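Local coordinates for uncharacterized protein (Porphyromonas gingivalis, PDB 2QSV), which is of unknown function, possibly a cysteine-type peptidase, and is represented here by its C-terminal part, two Ig-like beta-sandwich domains, at residues Leu105-Phe109 with Pro110-Ala114. Numbering follows the deposited sequence.
Sequences LVDNF and PALTA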
loop_
_atom_site.group_PDB
_atom_site.type_symbol
_atom_site.label_atom_id
_atom_site.label_comp_id
_atom_site.label_asym_id
_atom_site.label_seq_id
_atom_site.Cartn_x
_atom_site.Cartn_y
_atom_site.Cartn_z
ATOM N N LEU A 105 1.138 -0.164 -8.784
ATOM C CA LEU A 105 1.385 -0.616 -10.140
ATOM C C LEU A 105 0.296 -0.010 -11.037
ATOM O O LEU A 105 -0.918 -0.207 -10.790
ATOM C CB LEU A 105 1.401 -2.157 -10.219
ATOM C CG LEU A 105 1.674 -2.732 -11.615
ATOM C CD1 LEU A 105 3.061 -2.346 -12.176
ATOM C CD2 LEU A 105 1.478 -4.278 -11.693
ATOM N N VAL A 106 0.709 0.766 -12.042
ATOM C CA VAL A 106 -0.253 1.447 -12.931
ATOM C C VAL A 106 -0.201 0.877 -14.367
ATOM O O VAL A 106 0.679 0.080 -14.682
ATOM C CB VAL A 106 -0.085 3.038 -12.907
ATOM C CG1 VAL A 106 -0.266 3.591 -11.461
ATOM C CG2 VAL A 106 1.245 3.482 -13.496
ATOM N N ASP A 107 -1.120 1.314 -15.227
ATOM C CA ASP A 107 -1.112 0.950 -16.653
ATOM C C ASP A 107 0.096 1.440 -17.447
ATOM O O ASP A 107 0.678 2.510 -17.181
ATOM C CB ASP A 107 -2.377 1.469 -17.344
ATOM C CG ASP A 107 -3.641 0.765 -16.842
ATOM O OD1 ASP A 107 -3.859 -0.395 -17.245
ATOM O OD2 ASP A 107 -4.397 1.348 -16.021
ATOM N N ASN A 108 0.452 0.660 -18.461
ATOM C CA ASN A 108 1.356 1.171 -19.496
ATOM C C ASN A 108 0.627 2.111 -20.461
ATOM O O ASN A 108 0.161 1.691 -21.541
ATOM C CB ASN A 108 2.058 0.005 -20.217
ATOM C CG ASN A 108 3.099 0.479 -21.230
ATOM O OD1 ASN A 108 3.525 1.634 -21.236
ATOM N ND2 ASN A 108 3.466 -0.415 -22.128
ATOM N N PHE A 109 0.554 3.388 -20.073
ATOM C CA PHE A 109 -0.281 4.357 -20.752
ATOM C C PHE A 109 0.155 4.701 -22.180
ATOM O O PHE A 109 -0.718 4.965 -23.001
ATOM C CB PHE A 109 -0.499 5.648 -19.929
ATOM C CG PHE A 109 -1.369 5.464 -18.715
ATOM C CD1 PHE A 109 -2.766 5.259 -18.840
ATOM C CD2 PHE A 109 -0.807 5.492 -17.435
ATOM C CE1 PHE A 109 -3.576 5.069 -17.728
ATOM C CE2 PHE A 109 -1.596 5.287 -16.300
ATOM C CZ PHE A 109 -2.992 5.101 -16.434
ATOM N N PRO A 110 1.494 4.761 -22.472
ATOM C CA PRO A 110 1.899 4.978 -23.896
ATOM C C PRO A 110 1.428 3.890 -24.868
ATOM O O PRO A 110 1.257 4.174 -26.058
ATOM C CB PRO A 110 3.441 5.049 -23.841
ATOM C CG PRO A 110 3.746 5.469 -22.377
ATOM C CD PRO A 110 2.677 4.724 -21.575
ATOM N N ALA A 111 1.196 2.683 -24.363
ATOM C CA ALA A 111 0.530 1.635 -25.122
ATOM C C ALA A 111 -1.015 1.698 -25.166
ATOM O O ALA A 111 -1.626 0.838 -25.779
ATOM C CB ALA A 111 0.971 0.270 -24.614
ATOM N N LEU A 112 -1.660 2.677 -24.526
ATOM C CA LEU A 112 -3.146 2.754 -24.536
ATOM C C LEU A 112 -3.634 3.970 -25.308
ATOM O O LEU A 112 -3.024 5.037 -25.244
ATOM C CB LEU A 112 -3.722 2.765 -23.113
ATOM C CG LEU A 112 -3.408 1.592 -22.192
ATOM C CD1 LEU A 112 -3.831 1.866 -20.734
ATOM C CD2 LEU A 112 -4.054 0.286 -22.735
ATOM N N THR A 113 -4.731 3.836 -26.038
ATOM C CA THR A 113 -5.300 4.996 -26.728
ATOM C C THR A 113 -6.357 5.653 -25.829
ATOM O O THR A 113 -6.788 5.055 -24.849
ATOM C CB THR A 113 -6.016 4.576 -28.015
ATOM O OG1 THR A 113 -7.171 3.821 -27.655
ATOM C CG2 THR A 113 -5.112 3.696 -28.895
ATOM N N ALA A 114 -6.772 6.866 -26.200
ATOM C CA ALA A 114 -7.844 7.604 -25.520
ATOM C C ALA A 114 -9.160 6.830 -25.430
ATOM O O ALA A 114 -9.886 6.957 -24.443
ATOM C CB ALA A 114 -8.047 9.004 -26.170
#
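The amide N of L112 donates to the carbonyl O of F109 at 2.9 Å, closing one turn of 3-10 helix in the linker between the two Ig-like (E-set) beta-sandwiches. The bond is fairly straight at the hydrogen (160°), yet the N-H comes from above the carbonyl plane, 66° out of it. One residue earlier the same i to i+3 pattern recurs weakly: A111 N reaches N108 O at 3.2 Å with a bent N-H...O angle. P110 has no N-H to give, which suits a place in the first turn. N108 itself is the centre of an inverse gamma turn, and its CG lies anti to the backbone N (chi1 -175°), which brings the amide up to P110 and A111. N108 OD1 comes to 3.2 Å from CD of P110, the two side chains crossing at about a right angle, while ND2 of N108 lies against CB of A111. The remaining contacts are made by carbon atoms. CD1 of L112 meets both CB of D107, at 3.7 Å, and CD1 of the F109 ring, at 4.0 Å. The carboxylate of D107 is held from the second domain, OD2 hydrogen-bonding NE2 of H153, and F109 also touches P210 there. D107 CB sits over the centre of one face of the F109 ring, 3.7 Å above its plane.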